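Local coordinates for protein DNA ligase (Alteromonas mediterranea, PDB 6GDR) that probably seals nicks in duplex DNA by way of an adenylated intermediate, as other ATP-dependent DNA ligases of the minimal Lig E type do, at residues 85-90 and 123-128; 219-224 and 236-241. One frame throughout, in Å; residues are numbered along the deposited sequence.

Contact 1. Residues 85-90 and 123-128; sequences ASIVLS and KRWAKV. Unlike the reference sequence in segment 123-128: Val128 (reference Ile). With nucleotides of chain A; nucleotides of chain B.
Ile87, near the C-terminal end of helix 81-89, packs against Arg124 and Trp125 of the loop that leads into strand 129-134, within the nucleotidyltransferase (adenylation) domain of the ligase. The tight part is built on Ile87. Its CG2 lies over the face of the Trp125 indole, 3.5 Å from the centroid of its five-membered ring and 16° off the ring normal, a CH-pi contact. On the other branch, chi1 (-58°) sets CG1 anti to the carbonyl carbon, and the extended chi2 (178°) then brings Ile87 CD1 to 3.3 Å from Arg124 O. The six-membered ring reaches the helix backbone, Trp125 CZ2 standing 3.8 Å from Val88 CA, while Ile55 and Trp60 touch the indole and Phe61 meets it edge-to-face. An alanine in place of Trp125 would probably leave Ile87 CG2 and the backbone of Val88 facing a gap and let the loop shift against the helix. The looser side is the exposed Arg124, next to the DNA. No hydrogen bond joins the two segments: its guanidinium has Ile87 CG1 over one face and Ser90 OG at its edge, and NH1 comes to 3.2 Å from Ser86 O at a poor angle. That carbonyl instead accepts Ser90 OG at 2.6 Å, in the carbonyl plane. The Ser86 hydroxyl donates from OG to OP1 of DC16 of chain A at 2.5 Å.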
ATOM      1  N   ALA D  85       5.753  -4.511   9.739  1.00 47.07           N
ATOM      2  CA  ALA D  85       5.059  -5.783   9.588  1.00 52.17           C
ATOM      3  C   ALA D  85       5.542  -6.817  10.595  1.00 62.83           C
ATOM      4  O   ALA D  85       4.798  -7.751  10.913  1.00 50.73           O
ATOM      5  CB  ALA D  85       5.238  -6.309   8.163  1.00 48.08           C
ATOM      6  N   SER D  86       6.765  -6.668  11.108  1.00 44.83           N
ATOM      7  CA  SER D  86       7.259  -7.605  12.111  1.00 48.02           C
ATOM      8  C   SER D  86       6.573  -7.386  13.453  1.00 49.79           C
ATOM      9  O   SER D  86       6.292  -8.351  14.175  1.00 54.76           O
ATOM     10  CB  SER D  86       8.777  -7.469  12.251  1.00 62.10           C
ATOM     11  OG  SER D  86       9.272  -8.315  13.274  1.00 71.33           O
ATOM     12  N   ILE D  87       6.282  -6.132  13.799  1.00 48.86           N
ATOM     13  CA  ILE D  87       5.652  -5.840  15.082  1.00 53.02           C
ATOM     14  C   ILE D  87       4.171  -6.206  15.047  1.00 57.29           C
ATOM     15  O   ILE D  87       3.648  -6.834  15.975  1.00 62.77           O
ATOM     16  CB  ILE D  87       5.852  -4.357  15.453  1.00 54.75           C
ATOM     17  CG1 ILE D  87       7.348  -4.009  15.512  1.00 51.70           C
ATOM     18  CG2 ILE D  87       5.160  -4.050  16.780  1.00 61.13           C
ATOM     19  CD1 ILE D  87       7.633  -2.547  15.825  1.00 58.73           C
ATOM     20  N   VAL D  88       3.474  -5.819  13.976  1.00 52.53           N
ATOM     21  CA  VAL D  88       2.015  -5.887  13.968  1.00 58.29           C
ATOM     22  C   VAL D  88       1.529  -7.327  13.873  1.00 65.26           C
ATOM     23  O   VAL D  88       0.578  -7.720  14.559  1.00 70.04           O
ATOM     24  CB  VAL D  88       1.459  -5.023  12.822  1.00 70.90           C
ATOM     25  CG1 VAL D  88      -0.040  -5.241  12.655  1.00 70.89           C
ATOM     26  CG2 VAL D  88       1.754  -3.545  13.081  1.00 63.48           C
ATOM     27  N   LEU D  89       2.154  -8.135  13.019  1.00 50.44           N
ATOM     28  CA  LEU D  89       1.623  -9.464  12.748  1.00 68.11           C
ATOM     29  C   LEU D  89       2.045 -10.504  13.778  1.00 65.85           C
ATOM     30  O   LEU D  89       1.440 -11.581  13.828  1.00 66.43           O
ATOM     31  CB  LEU D  89       2.056  -9.930  11.359  1.00 50.98           C
ATOM     32  CG  LEU D  89       1.680  -9.009  10.195  1.00 63.24           C
ATOM     33  CD1 LEU D  89       2.230  -9.566   8.889  1.00 74.17           C
ATOM     34  CD2 LEU D  89       0.174  -8.819  10.101  1.00 55.55           C
ATOM     35  N   SER D  90       3.050 -10.213  14.599  1.00 69.29           N
ATOM     36  CA  SER D  90       3.539 -11.188  15.563  1.00 79.95           C
ATOM     37  C   SER D  90       2.648 -11.218  16.798  1.00 63.56           C
ATOM     38  O   SER D  90       2.146 -10.183  17.247  1.00 68.45           O
ATOM     39  CB  SER D  90       4.977 -10.863  15.965  1.00 65.60           C
ATOM     40  OG  SER D  90       5.837 -10.875  14.838  1.00 66.54           O
ATOM     41  N   LYS D 123       7.345  -4.587  23.837  1.00119.00           N
ATOM     42  CA  LYS D 123       6.963  -3.181  23.888  1.00 95.17           C
ATOM     43  C   LYS D 123       7.373  -2.471  22.601  1.00 91.08           C
ATOM     44  O   LYS D 123       7.605  -1.258  22.599  1.00 75.71           O
ATOM     45  CB  LYS D 123       7.610  -2.506  25.101  1.00 69.55           C
ATOM     46  N   ARG D 124       7.464  -3.221  21.501  1.00 81.42           N
ATOM     47  CA  ARG D 124       7.895  -2.663  20.226  1.00 80.91           C
ATOM     48  C   ARG D 124       6.858  -1.729  19.619  1.00 60.67           C
ATOM     49  O   ARG D 124       7.190  -0.978  18.695  1.00 73.63           O
ATOM     50  CB  ARG D 124       8.214  -3.801  19.253  1.00 78.87           C
ATOM     51  CG  ARG D 124       9.071  -4.907  19.864  1.00 85.67           C
ATOM     52  CD  ARG D 124       9.739  -5.768  18.801  1.00 79.07           C
ATOM     53  NE  ARG D 124       8.831  -6.746  18.208  1.00 68.62           N
ATOM     54  CZ  ARG D 124       9.157  -7.555  17.205  1.00 74.12           C
ATOM     55  NH1 ARG D 124       8.269  -8.418  16.729  1.00 67.63           N
ATOM     56  NH2 ARG D 124      10.370  -7.501  16.671  1.00 72.10           N
ATOM     57  N   TRP D 125       5.623  -1.747  20.120  1.00 54.46           N
ATOM     58  CA  TRP D 125       4.571  -0.864  19.631  1.00 57.65           C
ATOM     59  C   TRP D 125       4.741   0.577  20.092  1.00 58.33           C
ATOM     60  O   TRP D 125       3.874   1.404  19.791  1.00 69.72           O
ATOM     61  CB  TRP D 125       3.207  -1.381  20.092  1.00 58.55           C
ATOM     62  CG  TRP D 125       2.835  -2.713  19.522  1.00 51.69           C
ATOM     63  CD1 TRP D 125       3.435  -3.913  19.779  1.00 60.11           C
ATOM     64  CD2 TRP D 125       1.771  -2.985  18.604  1.00 52.73           C
ATOM     65  NE1 TRP D 125       2.813  -4.914  19.073  1.00 53.70           N
ATOM     66  CE2 TRP D 125       1.787  -4.370  18.344  1.00 61.36           C
ATOM     67  CE3 TRP D 125       0.807  -2.192  17.974  1.00 65.87           C
ATOM     68  CZ2 TRP D 125       0.878  -4.978  17.483  1.00 68.98           C
ATOM     69  CZ3 TRP D 125      -0.095  -2.798  17.119  1.00 70.51           C
ATOM     70  CH2 TRP D 125      -0.052  -4.177  16.880  1.00 73.53           C
ATOM     71  N   ALA D 126       5.819   0.897  20.810  1.00 60.99           N
ATOM     72  CA  ALA D 126       5.963   2.232  21.382  1.00 68.91           C
ATOM     73  C   ALA D 126       5.889   3.306  20.302  1.00 65.45           C
ATOM     74  O   ALA D 126       5.192   4.314  20.462  1.00 63.98           O
ATOM     75  CB  ALA D 126       7.280   2.328  22.152  1.00 80.05           C
ATOM     76  N   LYS D 127       6.598   3.105  19.192  1.00 44.98           N
ATOM     77  CA  LYS D 127       6.672   4.091  18.123  1.00 72.05           C
ATOM     78  C   LYS D 127       5.751   3.756  16.953  1.00 71.24           C
ATOM     79  O   LYS D 127       5.966   4.248  15.840  1.00 65.92           O
ATOM     80  CB  LYS D 127       8.119   4.234  17.647  1.00 74.91           C
ATOM     81  CG  LYS D 127       9.011   4.982  18.633  1.00 79.82           C
ATOM     82  CD  LYS D 127       8.791   6.489  18.558  1.00 92.16           C
ATOM     83  CE  LYS D 127       9.222   7.194  19.837  1.00 81.79           C
ATOM     84  NZ  LYS D 127       8.108   7.309  20.821  1.00 84.06           N
ATOM     85  N   VAL D 128       4.728   2.938  17.184  1.00 66.32           N
ATOM     86  CA  VAL D 128       3.721   2.632  16.178  1.00 46.67           C
ATOM     87  C   VAL D 128       2.526   3.545  16.401  1.00 51.81           C
ATOM     88  O   VAL D 128       2.193   3.904  17.537  1.00 57.30           O
ATOM     89  CB  VAL D 128       3.302   1.147  16.230  1.00 51.48           C
ATOM     90  CG1 VAL D 128       2.171   0.864  15.247  1.00 60.74           C
ATOM     91  CG2 VAL D 128       4.496   0.253  15.934  1.00 68.38           C
TER
ATOM     92  P    DC A  16       9.285 -11.738  12.152  1.00 64.93           P
ATOM     93  OP1  DC A  16       9.242 -10.850  13.335  1.00 61.83           O
ATOM     94  OP2  DC A  16      10.502 -12.532  11.872  1.00 60.78           O
ATOM     95  O5'  DC A  16       8.040 -12.735  12.227  1.00 46.43           O
ATOM     96  C5'  DC A  16       6.727 -12.234  12.009  1.00 51.13           C
ATOM     97  C4'  DC A  16       5.683 -13.277  12.352  1.00 61.50           C
ATOM     98  O4'  DC A  16       5.481 -14.155  11.209  1.00 61.21           O
ATOM     99  C3'  DC A  16       6.051 -14.190  13.514  1.00 67.12           C
ATOM    100  O3'  DC A  16       4.884 -14.549  14.253  1.00 68.35           O
ATOM    101  C2'  DC A  16       6.697 -15.375  12.808  1.00 54.36           C
ATOM    102  C1'  DC A  16       5.856 -15.482  11.540  1.00 54.31           C
ATOM    103  N1   DC A  16       6.564 -16.084  10.356  1.00 51.24           N
ATOM    104  C2   DC A  16       5.895 -17.011   9.546  1.00 60.95           C
ATOM    105  O2   DC A  16       4.734 -17.334   9.826  1.00 51.00           O
ATOM    106  N3   DC A  16       6.543 -17.536   8.475  1.00 49.16           N
ATOM    107  C4   DC A  16       7.794 -17.165   8.204  1.00 46.66           C
ATOM    108  N4   DC A  16       8.390 -17.710   7.138  1.00 50.61           N
ATOM    109  C5   DC A  16       8.491 -16.218   9.011  1.00 51.70           C
ATOM    110  C6   DC A  16       7.844 -15.706  10.063  1.00 54.07           C
ATOM    111  P    DT A  15      12.325  -9.346   6.774  1.00 48.79           P
ATOM    112  OP1  DT A  15      12.784  -8.187   7.572  1.00 56.89           O
ATOM    113  OP2  DT A  15      13.297 -10.376   6.345  1.00 72.44           O
ATOM    114  O5'  DT A  15      11.147 -10.081   7.563  1.00 65.11           O
ATOM    115  C5'  DT A  15       9.974  -9.361   7.911  1.00 46.48           C
ATOM    116  C4'  DT A  15       8.920 -10.286   8.490  1.00 67.06           C
ATOM    117  O4'  DT A  15       8.378 -11.119   7.442  1.00 59.32           O
ATOM    118  C3'  DT A  15       9.430 -11.249   9.567  1.00 57.76           C
ATOM    119  O3'  DT A  15       8.970 -10.844  10.855  1.00 59.69           O
ATOM    120  C2'  DT A  15       8.882 -12.626   9.151  1.00 54.02           C
ATOM    121  C1'  DT A  15       7.913 -12.310   8.018  1.00 64.05           C
ATOM    122  N1   DT A  15       7.844 -13.367   6.960  1.00 41.34           N
ATOM    123  C2   DT A  15       6.663 -14.045   6.762  1.00 50.79           C
ATOM    124  O2   DT A  15       5.653 -13.833   7.409  1.00 55.03           O
ATOM    125  N3   DT A  15       6.703 -14.987   5.769  1.00 45.75           N
ATOM    126  C4   DT A  15       7.785 -15.315   4.972  1.00 51.26           C
ATOM    127  O4   DT A  15       7.723 -16.180   4.106  1.00 55.36           O
ATOM    128  C5   DT A  15       8.994 -14.567   5.233  1.00 42.71           C
ATOM    129  C7   DT A  15      10.233 -14.834   4.431  1.00 49.72           C
ATOM    130  C6   DT A  15       8.966 -13.639   6.202  1.00 46.06           C
TER
ATOM    131  P    DC B   9      -3.768 -10.561   5.400  1.00 41.48           P
ATOM    132  OP1  DC B   9      -4.892  -9.805   6.059  1.00 41.24           O
ATOM    133  OP2  DC B   9      -4.010 -10.729   3.926  1.00 46.20           O
ATOM    134  O5'  DC B   9      -2.382  -9.869   5.667  1.00 47.05           O
ATOM    135  C5'  DC B   9      -2.367  -8.525   6.087  1.00 51.69           C
ATOM    136  C4'  DC B   9      -0.913  -8.061   6.194  1.00 55.26           C
ATOM    137  O4'  DC B   9      -0.097  -9.058   6.155  1.00 37.81           O
ATOM    138  C3'  DC B   9      -0.553  -7.204   4.930  1.00 47.63           C
ATOM    139  O3'  DC B   9      -0.863  -5.934   5.161  1.00 45.38           O
ATOM    140  C2'  DC B   9       0.965  -7.412   4.779  1.00 46.20           C
ATOM    141  C1'  DC B   9       1.154  -8.652   5.180  1.00 56.20           C
ATOM    142  N1   DC B   9       1.197  -9.516   4.086  1.00 37.61           N
ATOM    143  C2   DC B   9       2.451  -9.740   3.388  1.00 45.32           C
ATOM    144  O2   DC B   9       3.464  -9.173   3.756  1.00 46.03           O
ATOM    145  N3   DC B   9       2.496 -10.648   2.240  1.00 37.59           N
ATOM    146  C4   DC B   9       1.331 -11.314   1.797  1.00 47.55           C
ATOM    147  N4   DC B   9       1.401 -12.185   0.688  1.00 41.68           N
ATOM    148  C5   DC B   9       0.054 -11.092   2.500  1.00 53.77           C
ATOM    149  C6   DC B   9       0.007 -10.187   3.643  1.00 50.30           C
TER

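Contact 2. Residues 219-224 and 236-241; sequences KVLAHF and SLLVET. Unlike the reference sequence in segment 219-224: Phe224 (reference Leu).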
ATOM      1  N   LYS D 219      19.760 -10.136 -16.263  1.00 69.30           N
ATOM      2  CA  LYS D 219      20.066 -11.319 -17.056  1.00 66.98           C
ATOM      3  C   LYS D 219      19.417 -12.540 -16.419  1.00 58.54           C
ATOM      4  O   LYS D 219      19.614 -12.801 -15.227  1.00 65.51           O
ATOM      5  CB  LYS D 219      21.578 -11.523 -17.166  1.00 66.14           C
ATOM      6  CG  LYS D 219      21.987 -12.772 -17.940  1.00 70.08           C
ATOM      7  CD  LYS D 219      23.497 -12.857 -18.128  1.00 72.54           C
ATOM      8  CE  LYS D 219      24.234 -12.904 -16.795  1.00 77.06           C
ATOM      9  NZ  LYS D 219      25.692 -13.152 -16.966  1.00 71.83           N
ATOM     10  N   VAL D 220      18.648 -13.281 -17.215  1.00 59.38           N
ATOM     11  CA  VAL D 220      17.985 -14.482 -16.718  1.00 58.79           C
ATOM     12  C   VAL D 220      19.023 -15.569 -16.477  1.00 61.22           C
ATOM     13  O   VAL D 220      19.857 -15.860 -17.344  1.00 60.56           O
ATOM     14  CB  VAL D 220      16.898 -14.949 -17.701  1.00 54.20           C
ATOM     15  CG1 VAL D 220      17.447 -15.088 -19.114  1.00 78.44           C
ATOM     16  CG2 VAL D 220      16.278 -16.266 -17.239  1.00 58.80           C
ATOM     17  N   LEU D 221      18.972 -16.179 -15.290  1.00 63.24           N
ATOM     18  CA  LEU D 221      19.930 -17.203 -14.899  1.00 62.83           C
ATOM     19  C   LEU D 221      19.355 -18.613 -14.887  1.00 67.82           C
ATOM     20  O   LEU D 221      20.125 -19.572 -14.992  1.00 54.46           O
ATOM     21  CB  LEU D 221      20.491 -16.902 -13.500  1.00 55.58           C
ATOM     22  CG  LEU D 221      21.130 -15.529 -13.285  1.00 60.09           C
ATOM     23  CD1 LEU D 221      21.663 -15.425 -11.864  1.00 50.90           C
ATOM     24  CD2 LEU D 221      22.241 -15.270 -14.290  1.00 61.04           C
ATOM     25  N   ALA D 222      18.042 -18.766 -14.757  1.00 66.49           N
ATOM     26  CA  ALA D 222      17.437 -20.090 -14.676  1.00 56.65           C
ATOM     27  C   ALA D 222      15.928 -19.941 -14.806  1.00 61.71           C
ATOM     28  O   ALA D 222      15.379 -18.843 -14.681  1.00 61.58           O
ATOM     29  CB  ALA D 222      17.804 -20.793 -13.366  1.00 60.82           C
ATOM     30  N   HIS D 223      15.268 -21.067 -15.063  1.00 61.37           N
ATOM     31  CA  HIS D 223      13.820 -21.141 -15.160  1.00 59.49           C
ATOM     32  C   HIS D 223      13.265 -21.912 -13.970  1.00 54.92           C
ATOM     33  O   HIS D 223      13.956 -22.740 -13.369  1.00 51.98           O
ATOM     34  CB  HIS D 223      13.386 -21.824 -16.460  1.00 48.91           C
ATOM     35  CG  HIS D 223      13.832 -21.110 -17.698  1.00 62.74           C
ATOM     36  ND1 HIS D 223      13.572 -21.587 -18.965  1.00 68.91           N
ATOM     37  CD2 HIS D 223      14.517 -19.954 -17.864  1.00 75.27           C
ATOM     38  CE1 HIS D 223      14.080 -20.756 -19.858  1.00 75.39           C
ATOM     39  NE2 HIS D 223      14.659 -19.757 -19.217  1.00 75.24           N
ATOM     40  N   PHE D 224      12.008 -21.634 -13.634  1.00 55.59           N
ATOM     41  CA  PHE D 224      11.313 -22.329 -12.560  1.00 55.04           C
ATOM     42  C   PHE D 224       9.941 -22.755 -13.055  1.00 50.49           C
ATOM     43  O   PHE D 224       9.179 -21.931 -13.572  1.00 51.20           O
ATOM     44  CB  PHE D 224      11.184 -21.449 -11.315  1.00 53.28           C
ATOM     45  CG  PHE D 224      12.440 -21.377 -10.496  1.00 66.09           C
ATOM     46  CD1 PHE D 224      12.798 -22.425  -9.665  1.00 70.91           C
ATOM     47  CD2 PHE D 224      13.263 -20.266 -10.556  1.00 77.46           C
ATOM     48  CE1 PHE D 224      13.951 -22.367  -8.909  1.00 75.02           C
ATOM     49  CE2 PHE D 224      14.420 -20.202  -9.802  1.00 68.38           C
ATOM     50  CZ  PHE D 224      14.763 -21.255  -8.978  1.00 65.82           C
ATOM     51  N   SER D 236       8.518 -18.675 -13.135  1.00 39.07           N
ATOM     52  CA  SER D 236       9.321 -17.504 -12.820  1.00 55.50           C
ATOM     53  C   SER D 236      10.705 -17.667 -13.428  1.00 48.60           C
ATOM     54  O   SER D 236      11.080 -18.742 -13.902  1.00 57.66           O
ATOM     55  CB  SER D 236       9.418 -17.287 -11.306  1.00 50.63           C
ATOM     56  OG  SER D 236      10.037 -18.393 -10.672  1.00 57.17           O
ATOM     57  N   LEU D 237      11.465 -16.572 -13.406  1.00 61.96           N
ATOM     58  CA  LEU D 237      12.821 -16.534 -13.934  1.00 56.98           C
ATOM     59  C   LEU D 237      13.749 -15.978 -12.867  1.00 54.75           C
ATOM     60  O   LEU D 237      13.460 -14.935 -12.273  1.00 58.94           O
ATOM     61  CB  LEU D 237      12.904 -15.666 -15.195  1.00 48.63           C
ATOM     62  CG  LEU D 237      11.952 -16.010 -16.341  1.00 52.42           C
ATOM     63  CD1 LEU D 237      12.060 -14.961 -17.433  1.00 61.49           C
ATOM     64  CD2 LEU D 237      12.248 -17.392 -16.895  1.00 66.25           C
ATOM     65  N   LEU D 238      14.860 -16.669 -12.626  1.00 54.50           N
ATOM     66  CA  LEU D 238      15.879 -16.174 -11.704  1.00 57.48           C
ATOM     67  C   LEU D 238      16.767 -15.203 -12.470  1.00 54.74           C
ATOM     68  O   LEU D 238      17.695 -15.611 -13.171  1.00 68.11           O
ATOM     69  CB  LEU D 238      16.690 -17.321 -11.114  1.00 57.95           C
ATOM     70  CG  LEU D 238      17.818 -16.899 -10.166  1.00 56.13           C
ATOM     71  CD1 LEU D 238      17.275 -16.123  -8.970  1.00 60.22           C
ATOM     72  CD2 LEU D 238      18.610 -18.110  -9.701  1.00 65.10           C
ATOM     73  N   VAL D 239      16.483 -13.913 -12.335  1.00 48.81           N
ATOM     74  CA  VAL D 239      17.217 -12.884 -13.038  1.00 58.69           C
ATOM     75  C   VAL D 239      18.249 -12.278 -12.093  1.00 58.27           C
ATOM     76  O   VAL D 239      18.228 -12.502 -10.885  1.00 56.85           O
ATOM     77  CB  VAL D 239      16.274 -11.799 -13.615  1.00 66.42           C
ATOM     78  CG1 VAL D 239      15.265 -12.425 -14.566  1.00 57.43           C
ATOM     79  CG2 VAL D 239      15.564 -11.046 -12.498  1.00 58.47           C
ATOM     80  N   GLU D 240      19.167 -11.494 -12.653  1.00 56.79           N
ATOM     81  CA  GLU D 240      20.212 -10.850 -11.869  1.00 71.15           C
ATOM     82  C   GLU D 240      20.521  -9.496 -12.486  1.00 65.18           C
ATOM     83  O   GLU D 240      20.694  -9.391 -13.703  1.00 67.95           O
ATOM     84  CB  GLU D 240      21.474 -11.716 -11.812  1.00 70.26           C
ATOM     85  CG  GLU D 240      22.680 -11.023 -11.194  1.00 73.83           C
ATOM     86  CD  GLU D 240      23.837 -11.973 -10.956  1.00 66.15           C
ATOM     87  OE1 GLU D 240      23.768 -12.770  -9.997  1.00 71.24           O
ATOM     88  OE2 GLU D 240      24.810 -11.929 -11.735  1.00 78.08           O
ATOM     89  N   THR D 241      20.590  -8.469 -11.647  1.00 51.89           N
ATOM     90  CA  THR D 241      20.863  -7.128 -12.126  1.00 48.26           C
ATOM     91  C   THR D 241      22.362  -6.927 -12.315  1.00 70.57           C
ATOM     92  O   THR D 241      23.176  -7.638 -11.718  1.00 66.33           O
ATOM     93  CB  THR D 241      20.324  -6.093 -11.142  1.00 57.66           C
ATOM     94  OG1 THR D 241      21.054  -6.171  -9.911  1.00 63.06           O
ATOM     95  CG2 THR D 241      18.846  -6.329 -10.868  1.00 50.29           C
TER
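An antiparallel pairing between the two strands of a beta hairpin, 214-225 and 234-240, forms this contact in the OB-fold domain, and a classic beta bulge interrupts it. Leu221 and Ala222 both face Leu238, whose N donates to Ala222 O at 3.0 Å; the bond from Leu221 N to Leu238 O is modelled unusually short. Beyond the bulge, Lys219 N is bonded to Glu240 O at one end and Phe224 N to Ser236 O at the other, the return bonds being weak. Val220, His223, Leu237 and Val239 share one face, where Leu237 CD2 lies 3.6 Å from His223 CD2; the imidazole runs beside the leucine, and its NE2 is hydrogen-bonded to Pro262 O. On the other face the edge of the Phe224 ring meets Leu238, CE2 to CB 3.9 Å, and Lys248 makes a cation-pi contact with the same ring. The bulged Leu221 crosses Glu240, its CD1 3.7 Å from Glu240 CB. Chi1 of 61° sets Ser236 OG between the backbone N and the carbonyl carbon, 3.3 Å from Phe224 CB. The pairing rests mainly on backbone bonds and side-chain packing, and the Ser236 hydroxyl has its hydrogen-bond partner on a DNA phosphate.

In the fold
Along the chain both segments of contact 1 precede those of contact 2, and the two contacts share no helix, strand or sheet. Their centres are 35 Å apart, with about 23 Å between nearest atoms. Residues 85-90 and 123-128 connect helix 81-89 to the loop before strand 129-134 in the adenylation domain, where the Val88 side chain is about 12 Å from the bound AMP. Residues 219-224 and 236-241 are neighbouring strands of the five-stranded antiparallel sheet in the OB domain. Each contact nonetheless places a serine hydroxyl on a DNA phosphate, consistent with a two-domain ligase that holds its duplex from both domains at once.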